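Local coordinates for SnoaL-like domain-containing protein (Novosphingobium aromaticivorans, PDB 2RFR) that is of unknown function but has the NTF2-like, cystatin-like fold of the SnoaL-like family, whose members often bind small ligands or act as enzymes, at residues Gly29-Ala37 against His73-His83; Ala37-Gly48 against Gly60-Asp69. All coordinates share one frame; numbering follows the deposited sequence. Where two conformers were deposited one is given.

Contact 1 of 2, residues Gly29-Ala37 against His73-His83; sequences GPLADSGDA and HRALMADGCAH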
# COMPACT_ATOMS: atom_id res chain seq x y z
N GLY A 29 -2.37 10.78 4.37
CA GLY A 29 -1.02 11.26 4.11
C GLY A 29 -1.01 12.40 3.08
O GLY A 29 -0.41 13.44 3.32
N PRO A 30 -1.68 12.24 1.92
CA PRO A 30 -1.79 13.36 0.96
C PRO A 30 -2.35 14.60 1.60
O PRO A 30 -1.85 15.70 1.32
CB PRO A 30 -2.64 12.76 -0.14
CG PRO A 30 -2.26 11.27 -0.09
CD PRO A 30 -2.18 10.98 1.35
N LEU A 31 -3.39 14.48 2.42
CA LEU A 31 -3.96 15.68 3.06
C LEU A 31 -3.01 16.29 4.03
O LEU A 31 -2.85 17.51 4.09
CB LEU A 31 -5.30 15.34 3.68
CG LEU A 31 -6.43 14.98 2.77
CD1 LEU A 31 -7.62 14.40 3.52
CD2 LEU A 31 -6.87 16.17 2.00
N ALA A 32 -2.30 15.48 4.80
CA ALA A 32 -1.32 16.00 5.77
C ALA A 32 -0.20 16.69 5.06
O ALA A 32 0.23 17.78 5.43
CB ALA A 32 -0.80 14.86 6.65
N ASP A 33 0.32 16.07 4.01
CA ASP A 33 1.51 16.59 3.32
C ASP A 33 1.22 17.85 2.52
O ASP A 33 2.12 18.61 2.28
CB ASP A 33 2.11 15.46 2.47
CG ASP A 33 2.76 14.42 3.32
OD1 ASP A 33 3.25 14.77 4.41
OD2 ASP A 33 2.83 13.25 2.87
N SER A 34 -0.05 18.05 2.11
CA SER A 34 -0.46 19.28 1.43
C SER A 34 -0.98 20.33 2.39
O SER A 34 -1.33 21.41 1.99
CB SER A 34 -1.48 18.96 0.37
OG SER A 34 -2.69 18.44 0.92
N GLY A 35 -1.02 20.02 3.68
CA GLY A 35 -1.49 20.97 4.66
C GLY A 35 -2.97 21.23 4.70
O GLY A 35 -3.38 22.30 5.13
N ASP A 36 -3.75 20.28 4.23
CA ASP A 36 -5.20 20.49 4.15
C ASP A 36 -5.82 20.06 5.47
O ASP A 36 -6.41 18.98 5.61
CB ASP A 36 -5.77 19.74 2.99
CG ASP A 36 -7.25 20.16 2.68
OD1 ASP A 36 -7.99 20.77 3.57
OD2 ASP A 36 -7.67 19.89 1.54
N ALA A 37 -5.63 20.90 6.47
CA ALA A 37 -6.00 20.57 7.84
C ALA A 37 -7.48 20.28 8.02
O ALA A 37 -7.88 19.33 8.71
CB ALA A 37 -5.60 21.72 8.77
N HIS A 73 4.37 20.58 12.45
CA HIS A 73 4.00 19.96 11.18
C HIS A 73 4.37 20.89 10.01
O HIS A 73 4.86 20.43 8.98
CB HIS A 73 2.52 19.61 11.15
CG HIS A 73 2.14 18.91 9.90
ND1 HIS A 73 2.51 17.61 9.65
CD2 HIS A 73 1.49 19.38 8.82
CE1 HIS A 73 2.06 17.31 8.44
NE2 HIS A 73 1.45 18.35 7.90
N ARG A 74 4.10 22.18 10.19
CA ARG A 74 4.43 23.12 9.11
C ARG A 74 5.95 23.14 8.84
O ARG A 74 6.37 23.28 7.70
CB ARG A 74 3.83 24.52 9.39
CG ARG A 74 2.32 24.44 9.38
CD ARG A 74 1.77 24.42 7.99
NE ARG A 74 0.35 24.02 8.04
CZ ARG A 74 -0.45 24.01 6.97
NH1 ARG A 74 -0.01 24.36 5.78
NH2 ARG A 74 -1.69 23.64 7.12
N ALA A 75 6.76 23.01 9.87
CA ALA A 75 8.20 22.98 9.69
C ALA A 75 8.62 21.71 8.97
O ALA A 75 9.52 21.74 8.15
CB ALA A 75 8.92 23.11 11.08
N LEU A 76 7.96 20.63 9.27
CA LEU A 76 8.23 19.38 8.59
C LEU A 76 7.87 19.46 7.09
O LEU A 76 8.62 18.98 6.24
CB LEU A 76 7.47 18.28 9.30
CG LEU A 76 7.84 16.87 8.97
CD1 LEU A 76 9.30 16.59 9.28
CD2 LEU A 76 6.91 15.94 9.75
N MSE A 77 6.76 20.11 6.79
CA MSE A 77 6.36 20.35 5.40
C MSE A 77 7.40 21.21 4.69
O MSE A 77 7.70 20.96 3.53
CB MSE A 77 5.00 21.04 5.33
CG MSE A 77 3.80 20.19 5.74
SE MSE A 77 2.16 21.21 5.85
CE MSE A 77 2.10 21.83 4.00
N ALA A 78 7.94 22.23 5.37
CA ALA A 78 8.97 23.09 4.76
C ALA A 78 10.26 22.33 4.51
O ALA A 78 10.94 22.58 3.49
CB ALA A 78 9.20 24.30 5.66
N ASP A 79 10.63 21.41 5.38
CA ASP A 79 11.77 20.54 5.13
C ASP A 79 11.55 19.64 3.91
O ASP A 79 12.48 19.35 3.15
CB ASP A 79 12.04 19.58 6.35
CG ASP A 79 12.56 20.22 7.58
OD1 ASP A 79 13.17 21.31 7.53
OD2 ASP A 79 12.43 19.55 8.64
N GLY A 80 10.32 19.19 3.78
CA GLY A 80 9.93 18.13 2.87
C GLY A 80 9.66 16.86 3.62
O GLY A 80 10.53 16.29 4.27
N CYS A 81 8.41 16.42 3.55
CA CYS A 81 8.00 15.22 4.26
C CYS A 81 6.98 14.43 3.48
O CYS A 81 6.20 14.97 2.70
CB CYS A 81 7.46 15.58 5.63
SG CYS A 81 5.96 16.58 5.70
N ALA A 82 6.96 13.15 3.75
CA ALA A 82 5.92 12.23 3.28
C ALA A 82 5.42 11.44 4.45
O ALA A 82 6.18 10.79 5.14
CB ALA A 82 6.48 11.28 2.21
N HIS A 83 4.11 11.48 4.64
CA HIS A 83 3.40 10.65 5.63
C HIS A 83 2.91 9.45 4.88
O HIS A 83 1.85 9.49 4.22
CB HIS A 83 2.28 11.43 6.32
CG HIS A 83 2.83 12.46 7.27
ND1 HIS A 83 3.41 13.64 6.86
CD2 HIS A 83 2.96 12.42 8.62
CE1 HIS A 83 3.89 14.28 7.93
NE2 HIS A 83 3.61 13.57 9.01
O HOH W 1 4.80 17.84 2.61
O HOH W 2 -1.63 24.58 3.45

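Contact 2 of 2, residues Ala37-Gly48 against Gly60-Asp69; sequences AEALSELWVEDG and GRAAIAALID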
# COMPACT_ATOMS: atom_id res chain seq x y z
N ALA A 37 -5.63 20.90 6.47
CA ALA A 37 -6.00 20.57 7.84
C ALA A 37 -7.48 20.28 8.02
O ALA A 37 -7.88 19.33 8.71
CB ALA A 37 -5.60 21.72 8.77
N GLU A 38 -8.31 21.12 7.42
CA GLU A 38 -9.75 20.92 7.54
C GLU A 38 -10.19 19.58 6.96
O GLU A 38 -10.91 18.83 7.60
CB GLU A 38 -10.46 22.06 6.78
CG GLU A 38 -11.98 22.03 6.84
CD GLU A 38 -12.57 23.19 6.10
OE1 GLU A 38 -12.74 23.10 4.85
OE2 GLU A 38 -12.81 24.20 6.78
N ALA A 39 -9.83 19.30 5.72
CA ALA A 39 -10.23 18.05 5.12
C ALA A 39 -9.69 16.86 5.84
O ALA A 39 -10.35 15.84 5.98
CB ALA A 39 -9.88 18.02 3.63
N LEU A 40 -8.45 16.96 6.32
CA LEU A 40 -7.88 15.86 7.11
C LEU A 40 -8.70 15.59 8.37
O LEU A 40 -9.03 14.45 8.69
CB LEU A 40 -6.42 16.14 7.41
CG LEU A 40 -5.67 15.13 8.23
CD1 LEU A 40 -4.20 15.08 7.84
CD2 LEU A 40 -5.81 15.40 9.78
N SER A 41 -9.08 16.65 9.08
CA SER A 41 -9.88 16.49 10.28
C SER A 41 -11.23 15.88 9.99
O SER A 41 -11.78 15.14 10.85
CB SER A 41 -10.02 17.82 11.02
OG SER A 41 -10.95 18.71 10.39
N GLU A 42 -11.77 16.14 8.80
CA GLU A 42 -13.06 15.60 8.39
C GLU A 42 -13.03 14.15 7.98
O GLU A 42 -14.10 13.56 7.74
CB GLU A 42 -13.66 16.50 7.30
CG GLU A 42 -14.00 17.90 7.82
CD GLU A 42 -14.28 18.93 6.76
OE1 GLU A 42 -14.10 18.65 5.55
OE2 GLU A 42 -14.68 20.05 7.18
N LEU A 43 -11.87 13.51 7.98
CA LEU A 43 -11.82 12.05 7.93
C LEU A 43 -12.40 11.41 9.19
O LEU A 43 -12.79 10.24 9.13
CB LEU A 43 -10.38 11.59 7.73
CG LEU A 43 -9.65 12.08 6.47
CD1 LEU A 43 -8.18 11.63 6.56
CD2 LEU A 43 -10.30 11.55 5.19
N TRP A 44 -12.39 12.15 10.30
CA TRP A 44 -12.93 11.72 11.57
C TRP A 44 -14.32 12.23 11.80
O TRP A 44 -14.74 13.24 11.27
CB TRP A 44 -12.06 12.28 12.72
CG TRP A 44 -10.80 11.50 13.09
CD1 TRP A 44 -10.64 10.65 14.11
CD2 TRP A 44 -9.50 11.60 12.42
NE1 TRP A 44 -9.35 10.21 14.15
CE2 TRP A 44 -8.63 10.79 13.14
CE3 TRP A 44 -9.00 12.34 11.35
CZ2 TRP A 44 -7.28 10.66 12.80
CZ3 TRP A 44 -7.66 12.19 11.00
CH2 TRP A 44 -6.82 11.37 11.74
N VAL A 45 -15.03 11.51 12.67
CA VAL A 45 -16.27 12.02 13.32
C VAL A 45 -15.93 13.29 14.07
O VAL A 45 -14.76 13.57 14.42
CB VAL A 45 -16.94 10.94 14.19
CG1 VAL A 45 -17.33 9.72 13.34
CG2 VAL A 45 -16.09 10.57 15.40
N GLU A 46 -16.96 14.07 14.38
CA GLU A 46 -16.72 15.38 15.00
C GLU A 46 -15.90 15.32 16.27
O GLU A 46 -15.05 16.16 16.49
CB GLU A 46 -18.07 16.08 15.33
CG GLU A 46 -17.90 17.37 16.18
CD GLU A 46 -17.04 18.46 15.53
OE1 GLU A 46 -17.14 18.65 14.32
OE2 GLU A 46 -16.26 19.13 16.24
N ASP A 47 -16.20 14.34 17.12
CA ASP A 47 -15.48 14.16 18.37
C ASP A 47 -14.41 13.05 18.30
O ASP A 47 -14.05 12.43 19.29
CB ASP A 47 -16.46 13.91 19.51
CG ASP A 47 -17.19 12.62 19.40
OD1 ASP A 47 -17.22 12.03 18.31
OD2 ASP A 47 -17.89 12.26 20.42
N GLY A 48 -13.87 12.87 17.11
CA GLY A 48 -12.83 11.87 16.89
C GLY A 48 -11.54 12.19 17.63
O GLY A 48 -11.27 13.33 18.00
N GLY A 60 -11.45 15.92 18.93
CA GLY A 60 -12.32 16.75 18.15
C GLY A 60 -11.64 17.27 16.88
O GLY A 60 -10.43 17.41 16.81
N ARG A 61 -12.46 17.61 15.90
CA ARG A 61 -11.94 17.99 14.61
C ARG A 61 -11.03 19.22 14.72
O ARG A 61 -10.03 19.29 14.02
CB ARG A 61 -13.06 18.22 13.59
CG ARG A 61 -13.66 16.97 13.10
CD ARG A 61 -14.72 17.26 12.03
NE ARG A 61 -15.30 16.04 11.53
CZ ARG A 61 -16.37 16.02 10.79
NH1 ARG A 61 -16.96 17.17 10.41
NH2 ARG A 61 -16.86 14.85 10.43
N ALA A 62 -11.39 20.21 15.54
CA ALA A 62 -10.58 21.41 15.61
C ALA A 62 -9.18 21.06 16.08
O ALA A 62 -8.18 21.56 15.53
CB ALA A 62 -11.21 22.50 16.54
N ALA A 63 -9.05 20.18 17.07
CA ALA A 63 -7.76 19.81 17.62
C ALA A 63 -6.94 19.00 16.60
O ALA A 63 -5.73 19.13 16.52
CB ALA A 63 -7.92 19.06 18.93
N ILE A 64 -7.62 18.14 15.85
CA ILE A 64 -6.93 17.34 14.84
C ILE A 64 -6.45 18.27 13.74
O ILE A 64 -5.30 18.19 13.32
CB ILE A 64 -7.84 16.21 14.32
CG1 ILE A 64 -8.14 15.17 15.42
CG2 ILE A 64 -7.16 15.55 13.06
CD1 ILE A 64 -9.19 14.13 15.08
N ALA A 65 -7.27 19.21 13.27
CA ALA A 65 -6.83 20.21 12.28
C ALA A 65 -5.65 21.02 12.80
O ALA A 65 -4.75 21.34 12.05
CB ALA A 65 -7.99 21.11 11.86
N ALA A 66 -5.66 21.36 14.10
CA ALA A 66 -4.62 22.16 14.70
C ALA A 66 -3.28 21.42 14.66
O ALA A 66 -2.23 22.08 14.61
CB ALA A 66 -4.98 22.53 16.12
N LEU A 67 -3.22 20.08 14.62
CA LEU A 67 -1.98 19.34 14.46
C LEU A 67 -1.36 19.72 13.11
O LEU A 67 -0.17 19.94 13.01
CB LEU A 67 -2.20 17.83 14.52
CG LEU A 67 -2.74 17.23 15.78
CD1 LEU A 67 -3.06 15.73 15.59
CD2 LEU A 67 -1.74 17.44 16.86
N ILE A 68 -2.17 19.80 12.04
CA ILE A 68 -1.65 20.08 10.68
C ILE A 68 -1.31 21.54 10.49
O ILE A 68 -0.37 21.89 9.81
CB ILE A 68 -2.70 19.58 9.69
CG1 ILE A 68 -3.03 18.08 9.89
CG2 ILE A 68 -2.26 19.83 8.24
CD1 ILE A 68 -1.81 17.15 9.88
N ASP A 69 -2.07 22.40 11.14
CA ASP A 69 -1.77 23.82 11.14
C ASP A 69 -0.66 24.24 12.09
O ASP A 69 -0.19 25.39 12.04
CB ASP A 69 -3.02 24.59 11.47
CG ASP A 69 -4.07 24.58 10.36
OD1 ASP A 69 -3.68 24.42 9.18
OD2 ASP A 69 -5.29 24.80 10.64
O HOH W 3 -14.08 20.53 16.74

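Contact 1 of 2, residues Gly29-Ala37 against His73-His83
Asp-33, near the C-terminal end of helix 5-33, meets the start of strand 81-93 with both carboxylate oxygens. Asp-33 OD2 takes His-83 N (2.8 Å) on its syn lone pair, in a nearly straight bond of 170°. Asp-33 OD1 takes His-83 ND1 (2.7 Å), also from the syn side but 27° out of the carboxylate plane, the ring being turned 45° from it. An aspartate suits the place because its short chain presents two acceptors to one residue, which fixes the rotation of the imidazole. His-102 of the second subunit adds a further hydrogen bond to OD2.

The end of the long helix 5-33 of the NTF2-like (cystatin-like) fold is thus tied to edge strand 81-93 of the sheet, and helix 71-79 holds it through backbone carbonyls. His-73 NE2 reaches Ala-32 O (2.8 Å) from above the carbonyl plane, while the N of Gly-35 comes to the opposite face. Gly-35, with positive phi, closes the helix in a Schellman motif, and Gly-35 O accepts Arg-74 NH2 (2.9 Å). Arg-74 also pairs with Asp-69. Water 1 bridges Asp-33 O and Cys-81 O.

Close packing completes the contact. The unbranched, flexible chain of Met-77, a selenomethionine here, bends at chi3 and folds its end over Gly-35, Met-77 CE lying 3.6 Å from Gly-35 N. Separately, Gly-29, lacking a side chain, lets its CA make a CA-H...O contact with His-83 O (3.4 Å).

Contact 2 of 2, residues Ala37-Gly48 against Gly60-Asp69
Ile-64 lays CD1 over one face of the Trp-44 indole, 3.6 Å from the centroid of the five-membered ring and 11° off its normal, a CH-pi contact; Leu-40 O lies at the ring's edge. The Arg-61 guanidinium is sandwiched between backbone atoms, with Glu-42 CA over one face and Glu-46 CA over the other. At its edge, Arg-61 NE (2.9 Å) and NH2 (2.8 Å) both grip Trp-44 O side-on. Arginine suits the place because its chain, extended from CG to NE (chi2 -177°), carries two donors to one carbonyl. In one of two conformers, Glu-46 OE1 adds a long charge contact to Arg-61 NH1 (4.2 Å), with no N-H pointing at it.

Two backbone bonds hold the start of helix 61-69: Gly-60 N to Gly-48 O (2.8 Å) and Arg-61 N to Glu-46 O (3.0 Å). Gly-60, at the N-cap, has backbone angles that call for glycine.

Small residues let the helices approach, their axes 8.0 Å apart at 136°. Ala-37 CB packs on Ile-68 CB and Ala-65, and Ser-41 CB fits against Arg-61 O. Leu-40 packs beside them, CD2 meeting Ile-64 CG2 (3.6 Å) and CD1 meeting Ile-68.

Helices 37-41 and 61-69 thus pack together beside helix 5-33 and the sheet of the NTF2-like fold: Leu-40 and Trp-44 also touch Tyr-28 of that helix, Trp-44 meets strand 131-141, and Ile-64 rests on Ala-58 of strand 58-59.

Overall arrangement
The contacts share Ala-37 and join elements that follow one another in the chain: helix 5-33 leads into helix 37-41, and helix 61-69 into helix 71-79. Both are partly buried, but they face different surroundings. Contact 1 lies against the second subunit and relies on polar side chains meeting backbone groups and, at Asp-33 and His-83, each other, with little apolar packing. No other chain touches contact 2, which buries more surface (737 against 407 Å²) and combines an aliphatic and aromatic interior with an arginine and backbone bonds at the start of helix 61-69. Arg-74 couples them directly, its guanidinium reaching Asp-69 and Ile-68 O of contact 2 as well as Gly-35.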